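Local structure of CrmK (Actinoalloteichus sp. WH1-2216-6, 5I1V) at residues S39-V43 and V196-Y200; L235-V241 and L356-Y360. The protein is a flavoenzyme oxidase with covalently bound FAD that takes part in recycling shunt products during caerulomycin biosynthesis. The contacts are given in a common frame with arbitrary orientation. Numbering follows the deposited sequence.

Contact 1 of 2, residues S39-V43 and V196-Y200; sequences STAQV and VITRY. With FAD (flavin-adenine dinucleotide), chain E.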
loop_
_atom_site.group_PDB
_atom_site.type_symbol
_atom_site.label_atom_id
_atom_site.label_comp_id
_atom_site.label_asym_id
_atom_site.label_seq_id
_atom_site.Cartn_x
_atom_site.Cartn_y
_atom_site.Cartn_z
ATOM N N SER A 39 5.524 18.659 15.578
ATOM C CA SER A 39 5.632 20.027 15.084
ATOM C C SER A 39 7.105 20.356 14.941
ATOM O O SER A 39 7.959 19.700 15.551
ATOM C CB SER A 39 5.020 20.978 16.116
ATOM O OG SER A 39 5.784 20.925 17.321
ATOM N N THR A 40 7.380 21.369 14.143
ATOM C CA THR A 40 8.722 21.913 14.027
ATOM C C THR A 40 9.352 22.224 15.393
ATOM O O THR A 40 10.517 21.934 15.583
ATOM C CB THR A 40 8.706 23.167 13.158
ATOM O OG1 THR A 40 8.206 22.797 11.869
ATOM C CG2 THR A 40 10.105 23.710 13.036
ATOM N N ALA A 41 8.604 22.828 16.320
ATOM C CA ALA A 41 9.141 23.181 17.659
ATOM C C ALA A 41 9.614 21.922 18.439
ATOM O O ALA A 41 10.598 21.935 19.172
ATOM C CB ALA A 41 8.087 23.917 18.474
ATOM N N GLN A 42 8.909 20.820 18.255
ATOM C CA GLN A 42 9.293 19.588 18.915
ATOM C C GLN A 42 10.556 18.931 18.246
ATOM O O GLN A 42 11.351 18.222 18.894
ATOM C CB GLN A 42 8.085 18.671 18.957
ATOM C CG GLN A 42 7.058 19.094 19.967
ATOM C CD GLN A 42 5.814 18.225 19.923
ATOM O OE1 GLN A 42 5.724 17.281 19.134
ATOM N NE2 GLN A 42 4.848 18.544 20.759
ATOM N N VAL A 43 10.729 19.162 16.957
ATOM C CA VAL A 43 11.929 18.719 16.254
ATOM C C VAL A 43 13.143 19.529 16.791
ATOM O O VAL A 43 14.193 18.953 17.173
ATOM C CB VAL A 43 11.768 18.853 14.748
ATOM C CG1 VAL A 43 13.088 18.539 14.056
ATOM C CG2 VAL A 43 10.637 17.969 14.254
ATOM N N VAL A 196 17.465 18.954 9.892
ATOM C CA VAL A 196 16.238 18.177 9.828
ATOM C C VAL A 196 15.227 18.920 8.967
ATOM O O VAL A 196 14.732 20.008 9.331
ATOM C CB VAL A 196 15.644 17.928 11.161
ATOM C CG1 VAL A 196 14.360 17.075 11.045
ATOM C CG2 VAL A 196 16.639 17.251 12.042
ATOM N N ILE A 197 14.886 18.322 7.835
ATOM C CA ILE A 197 13.872 18.918 6.982
ATOM C C ILE A 197 12.516 18.671 7.631
ATOM O O ILE A 197 12.167 17.520 7.839
ATOM C CB ILE A 197 13.885 18.275 5.570
ATOM C CG1 ILE A 197 15.233 18.512 4.909
ATOM C CG2 ILE A 197 12.792 18.829 4.652
ATOM C CD1 ILE A 197 15.558 17.397 3.933
ATOM N N THR A 198 11.750 19.719 7.942
ATOM C CA THR A 198 10.435 19.508 8.493
ATOM C C THR A 198 9.317 19.534 7.418
ATOM O O THR A 198 8.260 18.835 7.533
ATOM C CB THR A 198 10.176 20.530 9.610
ATOM O OG1 THR A 198 10.461 21.815 9.132
ATOM C CG2 THR A 198 11.098 20.234 10.771
ATOM N N ARG A 199 9.491 20.353 6.386
ATOM C CA ARG A 199 8.474 20.439 5.333
ATOM C C ARG A 199 9.076 21.057 4.087
ATOM O O ARG A 199 10.071 21.719 4.147
ATOM C CB ARG A 199 7.217 21.239 5.774
ATOM C CG ARG A 199 7.498 22.672 6.133
ATOM C CD ARG A 199 6.468 23.298 7.100
ATOM N NE ARG A 199 6.609 22.770 8.441
ATOM C CZ ARG A 199 5.672 22.092 9.100
ATOM N NH1 ARG A 199 4.464 21.957 8.595
ATOM N NH2 ARG A 199 5.941 21.596 10.295
ATOM N N TYR A 200 8.426 20.820 2.967
ATOM C CA TYR A 200 8.853 21.282 1.649
ATOM C C TYR A 200 7.644 22.023 1.109
ATOM O O TYR A 200 6.488 21.706 1.467
ATOM C CB TYR A 200 9.084 20.114 0.677
ATOM C CG TYR A 200 10.181 19.134 0.944
ATOM C CD1 TYR A 200 11.468 19.414 0.530
ATOM C CD2 TYR A 200 9.932 17.892 1.541
ATOM C CE1 TYR A 200 12.507 18.506 0.680
ATOM C CE2 TYR A 200 10.978 16.961 1.718
ATOM C CZ TYR A 200 12.266 17.274 1.272
ATOM O OH TYR A 200 13.340 16.404 1.383
HETATM P PA FAD E . 14.767 7.268 5.254
HETATM O O1A FAD E . 15.379 5.896 5.391
HETATM O O2A FAD E . 13.830 7.677 6.353
HETATM O O5B FAD E . 15.894 8.347 5.072
HETATM C C5B FAD E . 16.799 8.342 3.973
HETATM C C4B FAD E . 18.003 9.232 4.315
HETATM O O4B FAD E . 17.513 10.587 4.365
HETATM C C3B FAD E . 18.679 9.025 5.653
HETATM O O3B FAD E . 20.016 9.483 5.551
HETATM C C2B FAD E . 17.927 9.946 6.573
HETATM O O2B FAD E . 18.507 10.234 7.849
HETATM C C1B FAD E . 17.656 11.141 5.652
HETATM N N9A FAD E . 16.374 11.815 5.978
HETATM C C8A FAD E . 15.121 11.281 6.102
HETATM N N7A FAD E . 14.241 12.244 6.531
HETATM C C5A FAD E . 14.952 13.346 6.656
HETATM C C6A FAD E . 14.599 14.691 7.038
HETATM N N6A FAD E . 13.329 14.925 7.306
HETATM N N1A FAD E . 15.586 15.592 7.079
HETATM C C2A FAD E . 16.874 15.282 6.816
HETATM N N3A FAD E . 17.274 14.056 6.393
HETATM C C4A FAD E . 16.329 13.081 6.371
HETATM N N1 FAD E . 13.797 7.130 -5.479
HETATM C C2 FAD E . 13.441 7.734 -6.636
HETATM O O2 FAD E . 13.964 8.807 -6.962
HETATM N N3 FAD E . 12.519 7.222 -7.480
HETATM C C4 FAD E . 11.899 6.064 -7.288
HETATM O O4 FAD E . 11.026 5.656 -8.082
HETATM C C4X FAD E . 12.202 5.338 -6.063
HETATM N N5 FAD E . 11.605 4.145 -5.796
HETATM C C5X FAD E . 11.835 3.562 -4.609
HETATM C C6 FAD E . 11.112 2.426 -4.244
HETATM C C7 FAD E . 11.305 1.757 -3.036
HETATM C C7M FAD E . 10.463 0.519 -2.705
HETATM C C8 FAD E . 12.328 2.314 -2.126
HETATM C C8M FAD E . 12.634 1.657 -0.808
HETATM C C9 FAD E . 13.075 3.448 -2.466
HETATM C C9A FAD E . 12.860 4.099 -3.680
HETATM N N10 FAD E . 13.576 5.247 -4.041
HETATM C C10 FAD E . 13.240 5.915 -5.204
HETATM C "C1'" FAD E . 14.757 5.684 -3.299
HETATM C "C2'" FAD E . 14.389 6.714 -2.281
HETATM O "O2'" FAD E . 14.266 7.965 -2.930
HETATM C "C3'" FAD E . 15.368 6.785 -1.157
HETATM O "O3'" FAD E . 15.445 5.477 -0.526
HETATM C "C4'" FAD E . 14.989 7.889 -0.146
HETATM O "O4'" FAD E . 16.195 8.333 0.474
HETATM C "C5'" FAD E . 14.004 7.364 0.878
HETATM O "O5'" FAD E . 13.621 8.448 1.726
HETATM P P FAD E . 12.897 8.039 3.076
HETATM O O1P FAD E . 11.791 7.087 2.805
HETATM O O2P FAD E . 12.595 9.270 3.871
HETATM O O3P FAD E . 14.076 7.214 3.824
#
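A single strand residue here reads the adenine of FAD through its backbone alone: I197 N donates to N1A of FAD (2.9 Å) and N6A of FAD donates to I197 O (2.9 Å). The CA-to-CB bonds of V196 and T198 point toward the first turn of helix 40-52, that of I197 away from it. V196 and V43 meet through CG1 and CG1 at 3.6 Å, and T198 CG2 lies 4.2 Å from V43 CG2, with V158 of the adjoining strand 152-160 closing the same apolar patch. The polar end of the contact is at T40: R199 NH2 donates to T40 OG1 at 3.0 Å, the hydroxyl sitting at the edge of the guanidinium. E156 is the common partner, hydrogen-bonded to T40 OG1 and T198 OG1 and salt-bridged to R199 NE, while R199 NH1 pairs with E97 and E99. S39 caps the helix, its OG accepting from Q42 N at 3.3 Å. In this PCMH-type flavoprotein the helix covers one face of strand 196-202, while the adenine pairs along its backbone edge. Because both of I197's bonds to the adenine use main-chain atoms, they depend on where the strand lies and not on the isoleucine side chain.

Contact 2 of 2, residues L235-V241 and L356-Y360; sequences LTEADYV and LAAAY
Build two short helical pieces, 237-241 and 356-360, with axes 9.4 Å apart at closest approach and N-to-C directions 125° apart (signed crossing angle 125°), so that they cross obliquely. The register is set by E237 CA to Y360 CA at 6.4 Å and V241 CA to L356 CA at 5.6 Å. L235 and T236 are extended and lead into the first helix; T236 is its N-cap (chi1 p), OG1 accepting from D239 N at 3.1 Å.

The main bump is Y360, chi1 t and chi2 78°, whose ring fills the hollow formed by L235, the backbone at T236-E237 and Y240 CB. E237 CA stands over its face, 3.5 Å from the centroid and 10° off the normal, a CH-pi contact. Y240 CB reaches Y360 CD1 at 3.4 Å, and L235 CG lies at the ring edge, 4.4 Å from CE1 of Y360. The rings of Y240 and Y360 are oblique, centroids 5.7 Å apart and planes at 45°. The Y240 ring (chi1 t, chi2 84°) lies with CE2 3.8 Å from L356 O, at its edge, and 4.4 Å from A359 CB, where the small alanine leaves room.

At the other end V241 (t) sets CG2 4.0 Å from L356 CB, and L356 (m, t) brings CD1 to 3.8 Å from V241 O. At the exposed side E237, chi1 and chi2 both t, puts OE2 3.5 Å from A357 CB. W232 meets the Y360 ring; M375 and Y377 of strand 374-379 touch A359 and L356. Two helices thus cross over a large antiparallel sheet, an alpha+beta arrangement consistent with the substrate domain of PCMH-type flavoproteins.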
loop_
_atom_site.group_PDB
_atom_site.type_symbol
_atom_site.label_atom_id
_atom_site.label_comp_id
_atom_site.label_asym_id
_atom_site.label_seq_id
_atom_site.Cartn_x
_atom_site.Cartn_y
_atom_site.Cartn_z
ATOM N N LEU A 235 15.169 -18.358 -23.659
ATOM C CA LEU A 235 16.127 -17.293 -23.882
ATOM C C LEU A 235 17.518 -17.862 -24.101
ATOM O O LEU A 235 17.914 -18.808 -23.418
ATOM C CB LEU A 235 16.111 -16.392 -22.636
ATOM C CG LEU A 235 16.773 -15.030 -22.617
ATOM C CD1 LEU A 235 16.298 -14.167 -23.779
ATOM C CD2 LEU A 235 16.433 -14.386 -21.283
ATOM N N THR A 236 18.234 -17.346 -25.088
ATOM C CA THR A 236 19.655 -17.643 -25.231
ATOM C C THR A 236 20.467 -16.394 -24.933
ATOM O O THR A 236 19.920 -15.312 -24.854
ATOM C CB THR A 236 20.037 -18.070 -26.644
ATOM O OG1 THR A 236 19.883 -16.966 -27.546
ATOM C CG2 THR A 236 19.181 -19.270 -27.105
ATOM N N GLU A 237 21.782 -16.559 -24.818
ATOM C CA GLU A 237 22.657 -15.434 -24.594
ATOM C C GLU A 237 22.539 -14.430 -25.696
ATOM O O GLU A 237 22.484 -13.228 -25.433
ATOM C CB GLU A 237 24.124 -15.845 -24.459
ATOM C CG GLU A 237 24.998 -14.614 -24.248
ATOM C CD GLU A 237 26.475 -14.889 -24.284
ATOM O OE1 GLU A 237 26.930 -15.710 -23.489
ATOM O OE2 GLU A 237 27.179 -14.263 -25.105
ATOM N N ALA A 238 22.518 -14.905 -26.935
ATOM C CA ALA A 238 22.419 -13.992 -28.076
ATOM C C ALA A 238 21.100 -13.233 -28.088
ATOM O O ALA A 238 21.058 -12.016 -28.343
ATOM C CB ALA A 238 22.606 -14.770 -29.379
ATOM N N ASP A 239 19.997 -13.914 -27.799
ATOM C CA ASP A 239 18.731 -13.184 -27.679
ATOM C C ASP A 239 18.783 -12.146 -26.562
ATOM O O ASP A 239 18.312 -11.032 -26.750
ATOM C CB ASP A 239 17.548 -14.102 -27.399
ATOM C CG ASP A 239 17.121 -14.892 -28.615
ATOM O OD1 ASP A 239 17.547 -14.533 -29.746
ATOM O OD2 ASP A 239 16.333 -15.854 -28.433
ATOM N N TYR A 240 19.302 -12.520 -25.398
ATOM C CA TYR A 240 19.387 -11.536 -24.321
ATOM C C TYR A 240 20.164 -10.303 -24.782
ATOM O O TYR A 240 19.676 -9.173 -24.610
ATOM C CB TYR A 240 20.015 -12.123 -23.061
ATOM C CG TYR A 240 20.147 -11.084 -21.971
ATOM C CD1 TYR A 240 19.075 -10.807 -21.129
ATOM C CD2 TYR A 240 21.328 -10.363 -21.797
ATOM C CE1 TYR A 240 19.180 -9.867 -20.135
ATOM C CE2 TYR A 240 21.440 -9.406 -20.792
ATOM C CZ TYR A 240 20.354 -9.176 -19.963
ATOM O OH TYR A 240 20.385 -8.212 -18.972
ATOM N N VAL A 241 21.359 -10.513 -25.349
ATOM C CA VAL A 241 22.234 -9.409 -25.773
ATOM C C VAL A 241 21.528 -8.539 -26.819
ATOM O O VAL A 241 21.503 -7.303 -26.721
ATOM C CB VAL A 241 23.636 -9.897 -26.264
ATOM C CG1 VAL A 241 24.468 -8.733 -26.836
ATOM C CG2 VAL A 241 24.414 -10.584 -25.133
ATOM N N LEU A 356 26.995 -6.815 -21.781
ATOM C CA LEU A 356 25.765 -7.577 -21.777
ATOM C C LEU A 356 25.969 -9.091 -21.628
ATOM O O LEU A 356 25.179 -9.733 -20.943
ATOM C CB LEU A 356 24.889 -7.237 -22.982
ATOM C CG LEU A 356 24.530 -5.756 -23.045
ATOM C CD1 LEU A 356 23.693 -5.450 -24.287
ATOM C CD2 LEU A 356 23.822 -5.329 -21.759
ATOM N N ALA A 357 27.004 -9.674 -22.229
ATOM C CA ALA A 357 27.272 -11.114 -21.974
ATOM C C ALA A 357 27.771 -11.385 -20.538
ATOM O O ALA A 357 27.459 -12.412 -19.946
ATOM C CB ALA A 357 28.232 -11.702 -22.997
ATOM N N ALA A 358 28.534 -10.455 -19.985
ATOM C CA ALA A 358 28.871 -10.496 -18.564
ATOM C C ALA A 358 27.610 -10.518 -17.685
ATOM O O ALA A 358 27.551 -11.233 -16.713
ATOM C CB ALA A 358 29.760 -9.324 -18.193
ATOM N N ALA A 359 26.602 -9.738 -18.049
ATOM C CA ALA A 359 25.355 -9.685 -17.282
ATOM C C ALA A 359 24.643 -10.977 -17.469
ATOM O O ALA A 359 24.213 -11.581 -16.500
ATOM C CB ALA A 359 24.467 -8.564 -17.758
ATOM N N TYR A 360 24.542 -11.434 -18.720
ATOM C CA TYR A 360 23.894 -12.742 -18.977
ATOM C C TYR A 360 24.474 -13.845 -18.101
ATOM O O TYR A 360 23.738 -14.652 -17.522
ATOM C CB TYR A 360 23.949 -13.122 -20.441
ATOM C CG TYR A 360 23.072 -14.311 -20.767
ATOM C CD1 TYR A 360 21.696 -14.174 -20.902
ATOM C CD2 TYR A 360 23.623 -15.585 -20.927
ATOM C CE1 TYR A 360 20.890 -15.275 -21.215
ATOM C CE2 TYR A 360 22.830 -16.690 -21.211
ATOM C CZ TYR A 360 21.478 -16.539 -21.367
ATOM O OH TYR A 360 20.714 -17.669 -21.654
#

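From the N terminus, the chain passes through helix 40-52 and returns 153 residues later on strand 196-202, closing contact 1; the intervening stretch supplies the other four strands of that five-stranded sheet. Only then does contact 2 open at helix 237-253, to be closed 115 residues on by helix 353-364. The two are therefore in series, neither nested nor crossed. The centres of contact 1 and contact 2 are about 49 Å apart, on opposite sides of the chain's centre, and the nearest atoms of contact 1 and contact 2 are about 33 Å apart. Contact 1 joins helix to sheet on the adenine side of FAD; contact 2 joins two of the helices backing the eight-stranded antiparallel sheet.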